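PDB 3QPI: chlorite dismutase from Nitrobacter winogradskyi, which is a heme b enzyme that converts chlorite into chloride and molecular oxygen. Local coordinates for residues R84-P89 against F145-E150; I88-S93 against E166-V171. All coordinates share one frame; numbering follows the deposited sequence.

Contact 1. Residues R84-P89 against F145-E150; sequences RAALIP and FEYAPE. With HEM (protoporphyrin IX containing Fe), chain C.
Y147 folds its ring back over the adjoining strand, with one face above the carbonyl oxygen of R84, which lies 4.0 Å from the ring plane and over its centre. CG of Y147 is wedged between the backbone N and the carbonyl carbon (chi1 43°), a crowded position that turns the ring across the strand pair. CE2 of Y147 then lies 3.6 Å from R84 CB, and a water bound to A85 O also bonds Y147 OH. R84 runs on past this ring, its CG 3.7 Å from CA of P149. F145, on the same face, extends instead toward the heme: its tip CZ lies 3.1 Å from HEM C2C, a tight approach to the vinyl-bearing pyrrole, while CE2 touches I88 CD1 at 4.3 Å. Beneath these rings, antiparallel pairing brings R84 opposite Y147 and A86 opposite F145 as hydrogen-bonded pairs, with A86 N to F145 O at 2.8 Å. On the reverse face, E146 carries its carboxylate to the backbone N of G78. These are the two central strands of a ferredoxin-like domain, flanked by 171-181 beyond 84-92 and by 126-131 beyond 141-147. Helix 152-163 packs on the aromatic face, where F155 stacks on Y147 and touches A86 and I88, while W14 of strand 14-23 meets A85 and E146 on the other.

Contact 2. Residues I88-S93 against E166-V171; sequences IPIRKS and EEWTYV. With HEM (protoporphyrin IX containing Fe), chain C.
K92 and V171 form an antiparallel non-hydrogen-bonded pair, their CA atoms 4.3 Å apart, and just beyond it S93 N lies 2.9 Å from Y170 O, nearly along the C=O axis, although its N-H is bent off the line (143°). The K92 side chain runs out, extended beyond CG, to a junction of two carboxylates. Its NZ makes a salt bridge to E167 OE2 at 2.7 Å, meeting the anti side of that oxygen 16° out of the carboxylate plane, and a hydrogen bond to the propionate oxygen HEM O2D at 2.8 Å. E167 reaches the lysine with CG anti to its backbone N (chi1 172°) and the chain straight thereafter. Beside this polar pair, I90 crosses W168 at about a right angle, CD1 touching W168 CZ2 at 3.8 Å and also reaching the heme methyl CMD. The indole edge meets the heme vinyl near the ring plane, W168 CZ2 to HEM CAC at 3.7 Å. V171 CG2 sits over one face of the indole, toward its rim, and packs on I90 CG2 at 4.0 Å. At the far end, S93 OG lies in plane at the Y170 ring edge and caps the next helix at N of W96, whose ring makes a cation-pi contact with K92. One ammonium group is thus shared by two carboxylates and probably compensates their charge only in part. E167, bonded through its other oxygen to ND1 of axial ligand H114, is the second-shell residue likely to orient that imidazole; K92 backs it from the next layer and probably helps hold it.

In the fold
Contacts 1 and 2 show how one strand can serve a cofactor at successive points. Strand 84-92 supplies a segment to each, the two sharing I88 and P89, and their centres lie about 19 Å apart on opposite sides of the chain's centre. I88 marks the passage between them, its CD1 lying 3.7 Å from the heme vinyl carbon CBC. Contact 1 lends the pocket one phenyl ring, that of F145, beside the aliphatic I88, with the F145 side chain about 7 Å from that of the axial ligand H114. Contact 2 is more directly tied to the iron: the E167 side chain comes within about 3 Å of H114, and the same contact anchors a propionate.

Contact 1. Residues R84-P89 against F145-E150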
loop_
_atom_site.group_PDB
_atom_site.type_symbol
_atom_site.label_atom_id
_atom_site.label_comp_id
_atom_site.label_asym_id
_atom_site.label_seq_id
_atom_site.Cartn_x
_atom_site.Cartn_y
_atom_site.Cartn_z
ATOM N N ARG A 84 8.416 10.287 6.510
ATOM C CA ARG A 84 8.840 9.357 5.474
ATOM C C ARG A 84 7.603 8.600 5.084
ATOM O O ARG A 84 6.678 8.451 5.893
ATOM C CB ARG A 84 9.934 8.389 5.982
ATOM C CG ARG A 84 11.306 9.062 6.298
ATOM C CD ARG A 84 12.007 9.590 5.041
ATOM N NE ARG A 84 13.222 10.353 5.348
ATOM C CZ ARG A 84 13.256 11.663 5.627
ATOM N NH1 ARG A 84 12.137 12.397 5.654
ATOM N NH2 ARG A 84 14.419 12.255 5.866
ATOM N N ALA A 85 7.571 8.134 3.847
ATOM C CA ALA A 85 6.404 7.421 3.372
ATOM C C ALA A 85 6.776 6.455 2.259
ATOM O O ALA A 85 7.885 6.527 1.684
ATOM C CB ALA A 85 5.344 8.431 2.895
ATOM N N ALA A 86 5.847 5.547 1.966
ATOM C CA ALA A 86 5.995 4.614 0.863
ATOM C C ALA A 86 4.680 4.484 0.111
ATOM O O ALA A 86 3.593 4.468 0.694
ATOM C CB ALA A 86 6.451 3.232 1.363
ATOM N N LEU A 87 4.806 4.387 -1.199
ATOM C CA LEU A 87 3.692 4.089 -2.064
ATOM C C LEU A 87 4.035 2.782 -2.783
ATOM O O LEU A 87 5.041 2.714 -3.500
ATOM C CB LEU A 87 3.494 5.232 -3.061
ATOM C CG LEU A 87 2.423 5.010 -4.150
ATOM C CD1 LEU A 87 1.039 4.834 -3.554
ATOM C CD2 LEU A 87 2.437 6.169 -5.102
ATOM N N ILE A 88 3.226 1.744 -2.572
ATOM C CA ILE A 88 3.461 0.451 -3.210
ATOM C C ILE A 88 2.224 0.001 -4.007
ATOM O O ILE A 88 1.261 -0.538 -3.442
ATOM C CB ILE A 88 3.878 -0.615 -2.184
ATOM C CG1 ILE A 88 5.129 -0.162 -1.404
ATOM C CG2 ILE A 88 4.151 -1.971 -2.872
ATOM C CD1 ILE A 88 5.453 -1.055 -0.208
ATOM N N PRO A 89 2.246 0.251 -5.328
ATOM C CA PRO A 89 1.199 -0.206 -6.251
ATOM C C PRO A 89 1.313 -1.705 -6.456
ATOM O O PRO A 89 2.437 -2.208 -6.613
ATOM C CB PRO A 89 1.509 0.538 -7.555
ATOM C CG PRO A 89 2.535 1.616 -7.163
ATOM C CD PRO A 89 3.272 1.049 -6.016
ATOM N N PHE A 145 1.808 4.334 2.992
ATOM C CA PHE A 145 2.318 4.192 4.352
ATOM C C PHE A 145 3.125 5.428 4.751
ATOM O O PHE A 145 3.863 5.988 3.931
ATOM C CB PHE A 145 3.222 2.939 4.439
ATOM C CG PHE A 145 2.558 1.707 3.920
ATOM C CD1 PHE A 145 1.713 0.974 4.737
ATOM C CD2 PHE A 145 2.732 1.312 2.599
ATOM C CE1 PHE A 145 1.068 -0.131 4.251
ATOM C CE2 PHE A 145 2.084 0.215 2.101
ATOM C CZ PHE A 145 1.255 -0.524 2.928
ATOM N N GLU A 146 3.003 5.824 6.012
ATOM C CA GLU A 146 3.743 6.953 6.553
ATOM C C GLU A 146 4.365 6.551 7.866
ATOM O O GLU A 146 3.721 5.856 8.662
ATOM C CB GLU A 146 2.814 8.140 6.817
ATOM C CG GLU A 146 2.024 8.563 5.640
ATOM C CD GLU A 146 1.161 9.803 5.916
ATOM O OE1 GLU A 146 1.084 10.280 7.084
ATOM O OE2 GLU A 146 0.555 10.287 4.947
ATOM N N TYR A 147 5.592 7.019 8.109
ATOM C CA TYR A 147 6.330 6.668 9.329
ATOM C C TYR A 147 7.479 7.636 9.591
ATOM O O TYR A 147 7.938 8.335 8.689
ATOM C CB TYR A 147 6.883 5.252 9.217
ATOM C CG TYR A 147 7.479 4.962 7.862
ATOM C CD1 TYR A 147 6.681 4.498 6.821
ATOM C CD2 TYR A 147 8.827 5.154 7.612
ATOM C CE1 TYR A 147 7.208 4.234 5.576
ATOM C CE2 TYR A 147 9.370 4.878 6.352
ATOM C CZ TYR A 147 8.549 4.419 5.335
ATOM O OH TYR A 147 9.054 4.148 4.067
ATOM N N ALA A 148 7.942 7.670 10.834
ATOM C CA ALA A 148 9.110 8.466 11.195
ATOM C C ALA A 148 10.357 7.861 10.555
ATOM O O ALA A 148 10.402 6.653 10.320
ATOM C CB ALA A 148 9.251 8.537 12.712
ATOM N N PRO A 149 11.369 8.695 10.257
ATOM C CA PRO A 149 12.580 8.161 9.629
ATOM C C PRO A 149 13.153 6.972 10.418
ATOM O O PRO A 149 13.650 6.024 9.805
ATOM C CB PRO A 149 13.565 9.342 9.662
ATOM C CG PRO A 149 12.725 10.582 9.790
ATOM C CD PRO A 149 11.460 10.147 10.530
ATOM N N GLU A 150 13.055 6.995 11.744
ATOM C CA GLU A 150 13.672 5.954 12.559
ATOM C C GLU A 150 12.937 4.612 12.484
ATOM O O GLU A 150 13.425 3.623 13.020
ATOM C CB GLU A 150 13.781 6.382 14.022
ATOM C CG GLU A 150 12.451 6.519 14.713
ATOM C CD GLU A 150 12.001 7.959 14.797
ATOM O OE1 GLU A 150 12.281 8.746 13.849
ATOM O OE2 GLU A 150 11.378 8.305 15.830
HETATM C CHA HEM C . -5.203 -5.166 2.985
HETATM C CHB HEM C . -3.636 -4.387 7.439
HETATM C CHC HEM C . 0.808 -3.434 5.709
HETATM C CHD HEM C . -0.723 -4.500 1.365
HETATM C C1A HEM C . -5.103 -5.008 4.325
HETATM C C2A HEM C . -6.254 -5.165 5.200
HETATM C C3A HEM C . -5.860 -4.939 6.469
HETATM C C4A HEM C . -4.430 -4.647 6.395
HETATM C CMA HEM C . -6.766 -5.021 7.751
HETATM C CAA HEM C . -7.631 -5.569 4.650
HETATM C CBA HEM C . -8.580 -4.402 4.413
HETATM C CGA HEM C . -9.920 -5.021 4.071
HETATM O O1A HEM C . -10.298 -4.881 2.892
HETATM O O2A HEM C . -10.590 -5.667 4.938
HETATM C C1B HEM C . -2.333 -4.058 7.283
HETATM C C2B HEM C . -1.541 -3.574 8.387
HETATM C C3B HEM C . -0.344 -3.275 7.903
HETATM C C4B HEM C . -0.318 -3.589 6.487
HETATM C CMB HEM C . -1.978 -3.366 9.859
HETATM C CAB HEM C . 0.807 -2.728 8.777
HETATM C CBB HEM C . 1.454 -1.626 8.391
HETATM C C1C HEM C . 0.821 -3.658 4.387
HETATM C C2C HEM C . 1.937 -3.501 3.453
HETATM C C3C HEM C . 1.460 -3.772 2.239
HETATM C C4C HEM C . 0.065 -4.143 2.398
HETATM C CMC HEM C . 3.354 -3.017 3.841
HETATM C CAC HEM C . 2.163 -3.798 0.872
HETATM C CBC HEM C . 3.480 -4.039 0.812
HETATM C C1D HEM C . -2.040 -4.729 1.367
HETATM C C2D HEM C . -2.791 -5.051 0.177
HETATM C C3D HEM C . -4.202 -5.248 0.714
HETATM C C4D HEM C . -4.124 -5.052 2.143
HETATM C CMD HEM C . -2.342 -5.167 -1.316
HETATM C CAD HEM C . -5.459 -5.618 -0.084
HETATM C CBD HEM C . -5.578 -7.148 0.001
HETATM C CGD HEM C . -6.694 -7.610 -0.909
HETATM O O1D HEM C . -7.822 -7.086 -0.766
HETATM O O2D HEM C . -6.458 -8.499 -1.775
HETATM N NA HEM C . -3.962 -4.664 5.073
HETATM N NB HEM C . -1.573 -4.065 6.114
HETATM N NC HEM C . -0.299 -4.059 3.714
HETATM N ND HEM C . -2.848 -4.751 2.517
HETATM FE FE HEM C . -2.073 -4.552 4.246
HETATM O O HOH W 1 10.609 6.699 2.806
#

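Contact 2. Residues I88-S93 against E166-V171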
loop_
_atom_site.group_PDB
_atom_site.type_symbol
_atom_site.label_atom_id
_atom_site.label_comp_id
_atom_site.label_asym_id
_atom_site.label_seq_id
_atom_site.Cartn_x
_atom_site.Cartn_y
_atom_site.Cartn_z
ATOM N N ILE A 88 3.226 1.744 -2.572
ATOM C CA ILE A 88 3.461 0.451 -3.210
ATOM C C ILE A 88 2.224 0.001 -4.007
ATOM O O ILE A 88 1.261 -0.538 -3.442
ATOM C CB ILE A 88 3.878 -0.615 -2.184
ATOM C CG1 ILE A 88 5.129 -0.162 -1.404
ATOM C CG2 ILE A 88 4.151 -1.971 -2.872
ATOM C CD1 ILE A 88 5.453 -1.055 -0.208
ATOM N N PRO A 89 2.246 0.251 -5.328
ATOM C CA PRO A 89 1.199 -0.206 -6.251
ATOM C C PRO A 89 1.313 -1.705 -6.456
ATOM O O PRO A 89 2.437 -2.208 -6.613
ATOM C CB PRO A 89 1.509 0.538 -7.555
ATOM C CG PRO A 89 2.535 1.616 -7.163
ATOM C CD PRO A 89 3.272 1.049 -6.016
ATOM N N ILE A 90 0.180 -2.406 -6.416
ATOM C CA ILE A 90 0.170 -3.875 -6.478
ATOM C C ILE A 90 -0.944 -4.394 -7.393
ATOM O O ILE A 90 -2.049 -3.852 -7.414
ATOM C CB ILE A 90 -0.005 -4.504 -5.068
ATOM C CG1 ILE A 90 1.314 -4.444 -4.293
ATOM C CG2 ILE A 90 -0.531 -5.972 -5.159
ATOM C CD1 ILE A 90 1.123 -4.551 -2.784
ATOM N N ARG A 91 -0.626 -5.425 -8.164
ATOM C CA ARG A 91 -1.616 -6.096 -8.984
ATOM C C ARG A 91 -1.549 -7.580 -8.697
ATOM O O ARG A 91 -0.469 -8.169 -8.739
ATOM C CB ARG A 91 -1.399 -5.857 -10.486
ATOM C CG ARG A 91 -2.459 -6.585 -11.324
ATOM C CD ARG A 91 -2.526 -6.152 -12.773
ATOM N NE ARG A 91 -1.221 -6.202 -13.422
ATOM C CZ ARG A 91 -1.033 -6.487 -14.711
ATOM N NH1 ARG A 91 -2.085 -6.752 -15.495
ATOM N NH2 ARG A 91 0.207 -6.518 -15.215
ATOM N N LYS A 92 -2.699 -8.168 -8.380
ATOM C CA LYS A 92 -2.786 -9.605 -8.170
ATOM C C LYS A 92 -3.253 -10.304 -9.465
ATOM O O LYS A 92 -3.834 -9.661 -10.361
ATOM C CB LYS A 92 -3.685 -9.931 -6.969
ATOM C CG LYS A 92 -3.118 -9.385 -5.634
ATOM C CD LYS A 92 -3.967 -9.833 -4.453
ATOM C CE LYS A 92 -3.370 -9.394 -3.108
ATOM N NZ LYS A 92 -4.133 -9.981 -1.962
ATOM N N SER A 93 -2.962 -11.603 -9.562
ATOM C CA SER A 93 -3.204 -12.387 -10.772
ATOM C C SER A 93 -4.661 -12.756 -10.971
ATOM O O SER A 93 -5.461 -12.781 -10.017
ATOM C CB SER A 93 -2.418 -13.693 -10.713
ATOM O OG SER A 93 -2.849 -14.486 -9.619
ATOM N N GLU A 166 2.162 -16.619 1.373
ATOM C CA GLU A 166 1.396 -17.269 0.308
ATOM C C GLU A 166 0.539 -16.219 -0.428
ATOM O O GLU A 166 0.388 -16.278 -1.657
ATOM C CB GLU A 166 0.515 -18.380 0.880
ATOM C CG GLU A 166 -0.268 -19.177 -0.178
ATOM C CD GLU A 166 -1.054 -20.347 0.419
ATOM O OE1 GLU A 166 -0.600 -20.904 1.439
ATOM O OE2 GLU A 166 -2.134 -20.709 -0.125
ATOM N N GLU A 167 -0.016 -15.265 0.320
ATOM C CA GLU A 167 -0.747 -14.186 -0.314
ATOM C C GLU A 167 0.089 -13.562 -1.433
ATOM O O GLU A 167 -0.421 -13.308 -2.522
ATOM C CB GLU A 167 -1.154 -13.107 0.684
ATOM C CG GLU A 167 -1.750 -11.870 -0.021
ATOM C CD GLU A 167 -2.311 -10.821 0.935
ATOM O OE1 GLU A 167 -2.083 -10.940 2.153
ATOM O OE2 GLU A 167 -3.006 -9.885 0.465
ATOM N N TRP A 168 1.373 -13.330 -1.178
ATOM C CA TRP A 168 2.191 -12.623 -2.149
ATOM C C TRP A 168 2.563 -13.429 -3.391
ATOM O O TRP A 168 3.011 -12.840 -4.380
ATOM C CB TRP A 168 3.446 -12.008 -1.514
ATOM C CG TRP A 168 3.313 -10.470 -1.485
ATOM C CD1 TRP A 168 3.922 -9.564 -2.315
ATOM C CD2 TRP A 168 2.467 -9.704 -0.609
ATOM N NE1 TRP A 168 3.525 -8.277 -1.988
ATOM C CE2 TRP A 168 2.641 -8.337 -0.942
ATOM C CE3 TRP A 168 1.602 -10.042 0.443
ATOM C CZ2 TRP A 168 1.977 -7.310 -0.261
ATOM C CZ3 TRP A 168 0.948 -9.018 1.126
ATOM C CH2 TRP A 168 1.133 -7.669 0.759
ATOM N N THR A 169 2.362 -14.752 -3.356
ATOM C CA THR A 169 2.641 -15.565 -4.534
ATOM C C THR A 169 1.668 -15.211 -5.640
ATOM O O THR A 169 1.909 -15.532 -6.802
ATOM C CB THR A 169 2.548 -17.098 -4.261
ATOM O OG1 THR A 169 1.211 -17.432 -3.885
ATOM C CG2 THR A 169 3.506 -17.530 -3.157
ATOM N N TYR A 170 0.571 -14.543 -5.284
ATOM C CA TYR A 170 -0.400 -14.092 -6.274
ATOM C C TYR A 170 -0.142 -12.668 -6.825
ATOM O O TYR A 170 -0.895 -12.190 -7.686
ATOM C CB TYR A 170 -1.813 -14.137 -5.675
ATOM C CG TYR A 170 -2.282 -15.530 -5.348
ATOM C CD1 TYR A 170 -2.927 -16.317 -6.309
ATOM C CD2 TYR A 170 -2.086 -16.066 -4.084
ATOM C CE1 TYR A 170 -3.360 -17.621 -6.014
ATOM C CE2 TYR A 170 -2.512 -17.376 -3.780
ATOM C CZ TYR A 170 -3.148 -18.132 -4.748
ATOM O OH TYR A 170 -3.558 -19.403 -4.438
ATOM N N VAL A 171 0.891 -11.983 -6.338
ATOM C CA VAL A 171 1.200 -10.647 -6.865
ATOM C C VAL A 171 1.997 -10.740 -8.161
ATOM O O VAL A 171 3.029 -11.388 -8.205
ATOM C CB VAL A 171 1.972 -9.793 -5.844
ATOM C CG1 VAL A 171 2.435 -8.471 -6.472
ATOM C CG2 VAL A 171 1.108 -9.538 -4.632
HETATM C CHA HEM C . -5.203 -5.166 2.985
HETATM C CHB HEM C . -3.636 -4.387 7.439
HETATM C CHC HEM C . 0.808 -3.434 5.709
HETATM C CHD HEM C . -0.723 -4.500 1.365
HETATM C C1A HEM C . -5.103 -5.008 4.325
HETATM C C2A HEM C . -6.254 -5.165 5.200
HETATM C C3A HEM C . -5.860 -4.939 6.469
HETATM C C4A HEM C . -4.430 -4.647 6.395
HETATM C CMA HEM C . -6.766 -5.021 7.751
HETATM C CAA HEM C . -7.631 -5.569 4.650
HETATM C CBA HEM C . -8.580 -4.402 4.413
HETATM C CGA HEM C . -9.920 -5.021 4.071
HETATM O O1A HEM C . -10.298 -4.881 2.892
HETATM O O2A HEM C . -10.590 -5.667 4.938
HETATM C C1B HEM C . -2.333 -4.058 7.283
HETATM C C2B HEM C . -1.541 -3.574 8.387
HETATM C C3B HEM C . -0.344 -3.275 7.903
HETATM C C4B HEM C . -0.318 -3.589 6.487
HETATM C CMB HEM C . -1.978 -3.366 9.859
HETATM C CAB HEM C . 0.807 -2.728 8.777
HETATM C CBB HEM C . 1.454 -1.626 8.391
HETATM C C1C HEM C . 0.821 -3.658 4.387
HETATM C C2C HEM C . 1.937 -3.501 3.453
HETATM C C3C HEM C . 1.460 -3.772 2.239
HETATM C C4C HEM C . 0.065 -4.143 2.398
HETATM C CMC HEM C . 3.354 -3.017 3.841
HETATM C CAC HEM C . 2.163 -3.798 0.872
HETATM C CBC HEM C . 3.480 -4.039 0.812
HETATM C C1D HEM C . -2.040 -4.729 1.367
HETATM C C2D HEM C . -2.791 -5.051 0.177
HETATM C C3D HEM C . -4.202 -5.248 0.714
HETATM C C4D HEM C . -4.124 -5.052 2.143
HETATM C CMD HEM C . -2.342 -5.167 -1.316
HETATM C CAD HEM C . -5.459 -5.618 -0.084
HETATM C CBD HEM C . -5.578 -7.148 0.001
HETATM C CGD HEM C . -6.694 -7.610 -0.909
HETATM O O1D HEM C . -7.822 -7.086 -0.766
HETATM O O2D HEM C . -6.458 -8.499 -1.775
HETATM N NA HEM C . -3.962 -4.664 5.073
HETATM N NB HEM C . -1.573 -4.065 6.114
HETATM N NC HEM C . -0.299 -4.059 3.714
HETATM N ND HEM C . -2.848 -4.751 2.517
HETATM FE FE HEM C . -2.073 -4.552 4.246
#